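Local coordinates for LasR-specific antiactivator QslA domain-containing protein (PDB 4NG2) that probably acts in quorum sensing as an antiactivator that binds the transcription factor LasR and blocks its activity, at residues E[24-36]-E[44-56]. Numbering follows the deposited sequence.
Sequences IERYKDLMVEIPP and SLLWPVPAQPAID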
ATOM      1  N   ILE E  24     -19.521   2.809   2.214  1.00 44.76           N
ATOM      2  CA  ILE E  24     -19.352   4.184   1.751  1.00 45.81           C
ATOM      3  C   ILE E  24     -20.328   5.183   2.400  1.00 52.06           C
ATOM      4  O   ILE E  24     -19.917   6.277   2.786  1.00 61.32           O
ATOM      5  CB  ILE E  24     -19.466   4.288   0.229  1.00 41.76           C
ATOM      6  CG1 ILE E  24     -18.486   3.329  -0.462  1.00 45.02           C
ATOM      7  CG2 ILE E  24     -19.220   5.716  -0.215  1.00 47.29           C
ATOM      8  CD1 ILE E  24     -17.039   3.722  -0.347  1.00 55.76           C
ATOM      9  N   GLU E  25     -21.603   4.820   2.539  1.00110.74           N
ATOM     10  CA  GLU E  25     -22.604   5.746   3.102  1.00116.36           C
ATOM     11  C   GLU E  25     -22.326   6.228   4.542  1.00115.36           C
ATOM     12  O   GLU E  25     -22.363   7.430   4.800  1.00123.06           O
ATOM     13  CB  GLU E  25     -24.029   5.199   2.955  1.00 77.59           C
ATOM     14  CG  GLU E  25     -24.907   6.008   1.994  1.00 77.59           C
ATOM     15  CD  GLU E  25     -25.870   6.942   2.712  1.00 77.59           C
ATOM     16  OE1 GLU E  25     -25.529   7.416   3.815  1.00 77.59           O
ATOM     17  OE2 GLU E  25     -26.976   7.190   2.175  1.00 77.59           O
ATOM     18  N   ARG E  26     -22.073   5.317   5.482  1.00 65.55           N
ATOM     19  CA  ARG E  26     -21.412   5.741   6.716  1.00 68.67           C
ATOM     20  C   ARG E  26     -20.032   6.087   6.182  1.00 69.01           C
ATOM     21  O   ARG E  26     -19.686   5.648   5.092  1.00 71.49           O
ATOM     22  CB  ARG E  26     -21.366   4.637   7.794  1.00 62.97           C
ATOM     23  CG  ARG E  26     -20.433   3.439   7.511  1.00 65.27           C
ATOM     24  CD  ARG E  26     -19.984   2.681   8.796  1.00 75.46           C
ATOM     25  NE  ARG E  26     -21.001   1.786   9.368  1.00 70.94           N
ATOM     26  CZ  ARG E  26     -20.906   0.455   9.435  1.00 70.14           C
ATOM     27  NH1 ARG E  26     -19.834  -0.171   8.966  1.00 67.24           N
ATOM     28  NH2 ARG E  26     -21.891  -0.256   9.970  1.00 63.77           N
ATOM     29  N   TYR E  27     -19.248   6.883   6.888  1.00 53.72           N
ATOM     30  CA  TYR E  27     -17.990   7.375   6.285  1.00 62.80           C
ATOM     31  C   TYR E  27     -18.275   8.387   5.170  1.00 61.16           C
ATOM     32  O   TYR E  27     -17.400   8.690   4.359  1.00 57.02           O
ATOM     33  CB  TYR E  27     -17.097   6.227   5.734  1.00 51.46           C
ATOM     34  CG  TYR E  27     -16.776   5.154   6.749  1.00 52.38           C
ATOM     35  CD1 TYR E  27     -16.672   5.468   8.097  1.00 49.75           C
ATOM     36  CD2 TYR E  27     -16.610   3.824   6.370  1.00 48.98           C
ATOM     37  CE1 TYR E  27     -16.400   4.509   9.045  1.00 48.57           C
ATOM     38  CE2 TYR E  27     -16.339   2.842   7.315  1.00 47.94           C
ATOM     39  CZ  TYR E  27     -16.234   3.192   8.660  1.00 53.12           C
ATOM     40  OH  TYR E  27     -15.967   2.246   9.639  1.00 44.99           O
ATOM     41  N   LYS E  28     -19.505   8.891   5.120  1.00 68.74           N
ATOM     42  CA  LYS E  28     -19.866   9.924   4.155  1.00 64.43           C
ATOM     43  C   LYS E  28     -18.822  11.032   4.207  1.00 58.35           C
ATOM     44  O   LYS E  28     -18.226  11.400   3.199  1.00 54.71           O
ATOM     45  CB  LYS E  28     -21.243  10.507   4.498  1.00 68.57           C
ATOM     46  CG  LYS E  28     -22.376  10.133   3.542  1.00 70.53           C
ATOM     47  CD  LYS E  28     -23.638  10.949   3.837  1.00 81.23           C
ATOM     48  CE  LYS E  28     -24.227  10.628   5.213  1.00 84.81           C
ATOM     49  NZ  LYS E  28     -25.545   9.897   5.133  1.00 69.46           N
ATOM     50  N   ASP E  29     -18.594  11.527   5.415  1.00 51.58           N
ATOM     51  CA  ASP E  29     -17.757  12.696   5.660  1.00 54.26           C
ATOM     52  C   ASP E  29     -16.258  12.473   5.404  1.00 56.14           C
ATOM     53  O   ASP E  29     -15.543  13.386   4.965  1.00 56.71           O
ATOM     54  CB  ASP E  29     -17.965  13.143   7.107  1.00 53.97           C
ATOM     55  CG  ASP E  29     -19.429  13.424   7.428  1.00 64.39           C
ATOM     56  OD1 ASP E  29     -20.198  13.790   6.503  1.00 59.04           O
ATOM     57  OD2 ASP E  29     -19.809  13.279   8.611  1.00 66.23           O
ATOM     58  N   LEU E  30     -15.800  11.253   5.680  1.00 49.58           N
ATOM     59  CA  LEU E  30     -14.391  10.898   5.600  1.00 41.51           C
ATOM     60  C   LEU E  30     -13.932  10.579   4.191  1.00 42.54           C
ATOM     61  O   LEU E  30     -12.747  10.325   3.974  1.00 38.04           O
ATOM     62  CB  LEU E  30     -14.104   9.711   6.506  1.00 45.43           C
ATOM     63  CG  LEU E  30     -14.462   9.971   7.970  1.00 43.95           C
ATOM     64  CD1 LEU E  30     -14.349   8.699   8.812  1.00 39.45           C
ATOM     65  CD2 LEU E  30     -13.567  11.082   8.514  1.00 43.22           C
ATOM     66  N   MET E  31     -14.856  10.607   3.232  1.00 43.27           N
ATOM     67  CA  MET E  31     -14.505  10.409   1.818  1.00 42.39           C
ATOM     68  C   MET E  31     -13.917  11.683   1.178  1.00 44.91           C
ATOM     69  O   MET E  31     -14.337  12.791   1.488  1.00 42.14           O
ATOM     70  CB  MET E  31     -15.724   9.920   1.015  1.00 42.49           C
ATOM     71  CG  MET E  31     -16.252   8.531   1.399  1.00 45.36           C
ATOM     72  SD  MET E  31     -15.164   7.139   0.981  1.00 39.66           S
ATOM     73  CE  MET E  31     -15.059   7.185  -0.807  1.00 35.10           C
ATOM     74  N   VAL E  32     -12.952  11.515   0.279  1.00 35.50           N
ATOM     75  CA  VAL E  32     -12.292  12.637  -0.354  1.00 36.95           C
ATOM     76  C   VAL E  32     -12.105  12.357  -1.845  1.00 46.12           C
ATOM     77  O   VAL E  32     -11.981  11.198  -2.250  1.00 43.19           O
ATOM     78  CB  VAL E  32     -10.909  12.935   0.302  1.00 37.12           C
ATOM     79  CG1 VAL E  32     -11.073  13.325   1.783  1.00 36.53           C
ATOM     80  CG2 VAL E  32      -9.958  11.743   0.138  1.00 34.03           C
ATOM     81  N   GLU E  33     -12.075  13.408  -2.667  1.00 58.43           N
ATOM     82  CA  GLU E  33     -11.980  13.231  -4.115  1.00 55.50           C
ATOM     83  C   GLU E  33     -10.734  13.861  -4.737  1.00 51.86           C
ATOM     84  O   GLU E  33     -10.392  15.020  -4.471  1.00 57.83           O
ATOM     85  CB  GLU E  33     -13.229  13.787  -4.816  1.00 57.71           C
ATOM     86  CG  GLU E  33     -14.496  13.789  -3.960  1.00 57.99           C
ATOM     87  CD  GLU E  33     -15.074  12.400  -3.750  1.00 60.90           C
ATOM     88  OE1 GLU E  33     -14.957  11.551  -4.667  1.00 58.09           O
ATOM     89  OE2 GLU E  33     -15.639  12.167  -2.661  1.00 66.37           O
ATOM     90  N   ILE E  34     -10.066  13.075  -5.572  1.00 39.83           N
ATOM     91  CA  ILE E  34      -9.007  13.554  -6.439  1.00 42.05           C
ATOM     92  C   ILE E  34      -9.589  13.718  -7.845  1.00 52.36           C
ATOM     93  O   ILE E  34      -9.648  12.756  -8.623  1.00 51.19           O
ATOM     94  CB  ILE E  34      -7.829  12.577  -6.454  1.00 38.92           C
ATOM     95  CG1 ILE E  34      -7.101  12.631  -5.102  1.00 39.60           C
ATOM     96  CG2 ILE E  34      -6.876  12.896  -7.613  1.00 32.71           C
ATOM     97  CD1 ILE E  34      -6.042  11.594  -4.948  1.00 39.27           C
ATOM     98  N   PRO E  35     -10.028  14.947  -8.172  1.00 62.90           N
ATOM     99  CA  PRO E  35     -10.730  15.238  -9.428  1.00 60.03           C
ATOM    100  C   PRO E  35     -10.027  14.623 -10.632  1.00 57.09           C
ATOM    101  O   PRO E  35      -8.833  14.352 -10.586  1.00 54.84           O
ATOM    102  CB  PRO E  35     -10.683  16.765  -9.510  1.00 59.25           C
ATOM    103  CG  PRO E  35     -10.548  17.216  -8.087  1.00 67.99           C
ATOM    104  CD  PRO E  35      -9.724  16.171  -7.407  1.00 58.41           C
ATOM    105  N   PRO E  36     -10.781  14.373 -11.701  1.00 55.07           N
ATOM    106  CA  PRO E  36     -10.264  13.818 -12.964  1.00 56.34           C
ATOM    107  C   PRO E  36      -9.276  14.736 -13.717  1.00 52.85           C
ATOM    108  O   PRO E  36      -9.413  15.952 -13.679  1.00 59.57           O
ATOM    109  CB  PRO E  36     -11.536  13.586 -13.786  1.00 52.15           C
ATOM    110  CG  PRO E  36     -12.633  13.422 -12.744  1.00 52.93           C
ATOM    111  CD  PRO E  36     -12.256  14.379 -11.650  1.00 54.74           C
ATOM    112  N   SER E  44     -11.896   8.059  -5.779  1.00 58.78           N
ATOM    113  CA  SER E  44     -12.706   8.340  -4.603  1.00 59.98           C
ATOM    114  C   SER E  44     -12.139   7.488  -3.493  1.00 63.18           C
ATOM    115  O   SER E  44     -12.068   6.273  -3.628  1.00 61.97           O
ATOM    116  CB  SER E  44     -14.158   7.972  -4.855  1.00 58.79           C
ATOM    117  OG  SER E  44     -14.570   8.452  -6.124  1.00 72.16           O
ATOM    118  N   LEU E  45     -11.741   8.127  -2.398  1.00 38.30           N
ATOM    119  CA  LEU E  45     -10.816   7.527  -1.439  1.00 36.93           C
ATOM    120  C   LEU E  45     -11.309   7.771  -0.033  1.00 34.69           C
ATOM    121  O   LEU E  45     -11.644   8.894   0.305  1.00 32.84           O
ATOM    122  CB  LEU E  45      -9.450   8.198  -1.592  1.00 35.84           C
ATOM    123  CG  LEU E  45      -8.243   7.514  -2.235  1.00 41.56           C
ATOM    124  CD1 LEU E  45      -8.635   6.364  -3.124  1.00 34.06           C
ATOM    125  CD2 LEU E  45      -7.347   8.542  -2.970  1.00 26.03           C
ATOM    126  N   LEU E  46     -11.361   6.728   0.786  1.00 37.03           N
ATOM    127  CA  LEU E  46     -11.775   6.866   2.183  1.00 37.02           C
ATOM    128  C   LEU E  46     -10.577   7.173   3.061  1.00 34.87           C
ATOM    129  O   LEU E  46      -9.583   6.459   3.003  1.00 26.10           O
ATOM    130  CB  LEU E  46     -12.413   5.575   2.675  1.00 34.58           C
ATOM    131  CG  LEU E  46     -12.337   5.369   4.179  1.00 38.11           C
ATOM    132  CD1 LEU E  46     -13.364   6.227   4.855  1.00 39.76           C
ATOM    133  CD2 LEU E  46     -12.578   3.912   4.506  1.00 44.26           C
ATOM    134  N   TRP E  47     -10.674   8.228   3.869  1.00 38.46           N
ATOM    135  CA  TRP E  47      -9.572   8.673   4.729  1.00 40.98           C
ATOM    136  C   TRP E  47     -10.022   8.662   6.179  1.00 44.18           C
ATOM    137  O   TRP E  47     -11.178   8.954   6.467  1.00 46.97           O
ATOM    138  CB  TRP E  47      -9.118  10.078   4.351  1.00 38.27           C
ATOM    139  CG  TRP E  47      -7.643  10.272   4.416  1.00 38.84           C
ATOM    140  CD1 TRP E  47      -6.927  10.869   5.425  1.00 36.91           C
ATOM    141  CD2 TRP E  47      -6.692   9.880   3.429  1.00 39.03           C
ATOM    142  NE1 TRP E  47      -5.593  10.857   5.123  1.00 38.35           N
ATOM    143  CE2 TRP E  47      -5.419  10.263   3.899  1.00 37.70           C
ATOM    144  CE3 TRP E  47      -6.789   9.235   2.192  1.00 35.59           C
ATOM    145  CZ2 TRP E  47      -4.251  10.012   3.176  1.00 38.70           C
ATOM    146  CZ3 TRP E  47      -5.632   8.993   1.476  1.00 36.33           C
ATOM    147  CH2 TRP E  47      -4.382   9.380   1.965  1.00 34.53           C
ATOM    148  N   PRO E  48      -9.113   8.303   7.094  1.00 34.45           N
ATOM    149  CA  PRO E  48      -9.457   8.161   8.511  1.00 36.52           C
ATOM    150  C   PRO E  48      -9.900   9.468   9.148  1.00 33.98           C
ATOM    151  O   PRO E  48     -10.555   9.436  10.191  1.00 42.10           O
ATOM    152  CB  PRO E  48      -8.146   7.678   9.149  1.00 34.99           C
ATOM    153  CG  PRO E  48      -7.428   6.985   8.021  1.00 35.27           C
ATOM    154  CD  PRO E  48      -7.761   7.802   6.798  1.00 34.14           C
ATOM    155  N   VAL E  49      -9.522  10.592   8.552  1.00 29.13           N
ATOM    156  CA  VAL E  49      -9.956  11.881   9.050  1.00 36.18           C
ATOM    157  C   VAL E  49     -10.336  12.741   7.870  1.00 30.99           C
ATOM    158  O   VAL E  49      -9.913  12.460   6.748  1.00 32.21           O
ATOM    159  CB  VAL E  49      -8.849  12.593   9.857  1.00 36.16           C
ATOM    160  CG1 VAL E  49      -8.251  11.649  10.877  1.00 34.96           C
ATOM    161  CG2 VAL E  49      -7.778  13.128   8.935  1.00 34.31           C
ATOM    162  N   PRO E  50     -11.138  13.793   8.113  1.00 46.80           N
ATOM    163  CA  PRO E  50     -11.446  14.708   7.010  1.00 39.79           C
ATOM    164  C   PRO E  50     -10.145  15.327   6.532  1.00 40.79           C
ATOM    165  O   PRO E  50      -9.349  15.789   7.351  1.00 39.80           O
ATOM    166  CB  PRO E  50     -12.356  15.763   7.661  1.00 42.28           C
ATOM    167  CG  PRO E  50     -12.060  15.692   9.125  1.00 41.24           C
ATOM    168  CD  PRO E  50     -11.695  14.256   9.401  1.00 42.23           C
ATOM    169  N   ALA E  51      -9.928  15.329   5.223  1.00 32.02           N
ATOM    170  CA  ALA E  51      -8.647  15.720   4.679  1.00 33.19           C
ATOM    171  C   ALA E  51      -8.710  16.238   3.250  1.00 33.59           C
ATOM    172  O   ALA E  51      -7.689  16.208   2.541  1.00 31.95           O
ATOM    173  CB  ALA E  51      -7.663  14.537   4.768  1.00 33.16           C
ATOM    174  N   GLN E  52      -9.881  16.713   2.821  1.00 38.28           N
ATOM    175  CA  GLN E  52     -10.032  17.264   1.459  1.00 42.93           C
ATOM    176  C   GLN E  52      -9.037  18.399   1.114  1.00 39.98           C
ATOM    177  O   GLN E  52      -8.396  18.364   0.047  1.00 39.57           O
ATOM    178  CB  GLN E  52     -11.482  17.695   1.188  1.00 45.57           C
ATOM    179  CG  GLN E  52     -12.177  16.864   0.093  1.00 45.36           C
ATOM    180  CD  GLN E  52     -11.632  17.176  -1.283  1.00 46.59           C
ATOM    181  OE1 GLN E  52     -11.340  18.326  -1.564  1.00 50.09           O
ATOM    182  NE2 GLN E  52     -11.491  16.167  -2.143  1.00 42.79           N
ATOM    183  N   PRO E  53      -8.871  19.387   2.025  1.00 30.04           N
ATOM    184  CA  PRO E  53      -7.864  20.433   1.780  1.00 29.10           C
ATOM    185  C   PRO E  53      -6.468  19.858   1.589  1.00 36.76           C
ATOM    186  O   PRO E  53      -5.827  20.207   0.603  1.00 39.21           O
ATOM    187  CB  PRO E  53      -7.905  21.292   3.041  1.00 25.15           C
ATOM    188  CG  PRO E  53      -9.252  20.981   3.701  1.00 34.26           C
ATOM    189  CD  PRO E  53      -9.536  19.543   3.334  1.00 36.69           C
ATOM    190  N   ALA E  54      -5.994  18.994   2.485  1.00 35.08           N
ATOM    191  CA  ALA E  54      -4.703  18.358   2.229  1.00 35.16           C
ATOM    192  C   ALA E  54      -4.729  17.706   0.858  1.00 36.13           C
ATOM    193  O   ALA E  54      -3.785  17.820   0.101  1.00 36.07           O
ATOM    194  CB  ALA E  54      -4.347  17.350   3.310  1.00 34.98           C
ATOM    195  N   ILE E  55      -5.820  17.043   0.505  1.00 34.50           N
ATOM    196  CA  ILE E  55      -5.875  16.412  -0.816  1.00 34.92           C
ATOM    197  C   ILE E  55      -5.654  17.466  -1.910  1.00 36.07           C
ATOM    198  O   ILE E  55      -4.728  17.349  -2.734  1.00 34.07           O
ATOM    199  CB  ILE E  55      -7.193  15.589  -1.038  1.00 38.11           C
ATOM    200  CG1 ILE E  55      -7.210  14.347  -0.136  1.00 33.15           C
ATOM    201  CG2 ILE E  55      -7.346  15.155  -2.501  1.00 34.25           C
ATOM    202  CD1 ILE E  55      -6.361  13.211  -0.651  1.00 29.10           C
ATOM    203  N   ASP E  56      -6.465  18.515  -1.905  1.00 40.35           N
ATOM    204  CA  ASP E  56      -6.285  19.570  -2.911  1.00 44.99           C
ATOM    205  C   ASP E  56      -4.906  20.239  -2.909  1.00 38.42           C
ATOM    206  O   ASP E  56      -4.419  20.634  -3.964  1.00 39.93           O
ATOM    207  CB  ASP E  56      -7.401  20.612  -2.840  1.00 46.52           C
ATOM    208  CG  ASP E  56      -8.768  20.031  -3.201  1.00 49.42           C
ATOM    209  OD1 ASP E  56      -8.859  19.222  -4.170  1.00 55.82           O
ATOM    210  OD2 ASP E  56      -9.752  20.392  -2.510  1.00 40.94           O
TER
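Val32 and Leu45 form the hydrogen-bonded pair at the middle of a short antiparallel hairpin, strand 31-34 against strand 43-46. Val32 N donates to Leu45 O at 2.9 Å, and Leu45 N returns a bond to Val32 O at 3.1 Å. Past the strand end, Trp47 N reaches Leu30 O at 3.0 Å, so pairing outlasts the regular strand.

The dense side holds Val32, Ile34 and Leu45, backed by helix 52-66. Val32 divides its branches: CG1, anti to the carbonyl carbon (chi1 -62°), faces the start of the helix at Gln52 N, which leaves CG2 between backbone N and carbonyl carbon, 3.8 Å from Ile55 CG1. Ile34 extends its chain (chi2 173°) between two partners, CG1 lying 3.6 Å from Ile55 CG2, the side chains crossing near a right angle, and CD1 touching Leu45 CD2. Where the chain leaves the strands, Leu30 CD2 packs on Pro50 CD at 3.8 Å. Beyond them, Ile34 rests on Thr100 of helix 88-107, and Leu45 and Trp47 pack on apolar side chains of another protein chain.

On the other face, Met31, bent at chi2 and chi3, curls back until SD lies 3.6 Å from Leu46 CB, an equally close fit. Leu46 CD1 also contacts the CB atoms of Tyr27 and Leu30. The loose, solvent-side part is the far end of this face, where exposed Glu33 meets partly exposed Ser44 through one weak bond, OG to OE1 at 3.4 Å.

The hairpin is thus joined by backbone hydrogen bonds, fastened to the helices by aliphatic contacts and only lightly tied by side-chain polarity at its Glu33-Ser44 end. Leu46 O hydrogen-bonds a polar side chain of the other protein, and with further backbone bonds from Leu46, strand 43-46 forms part of that interface.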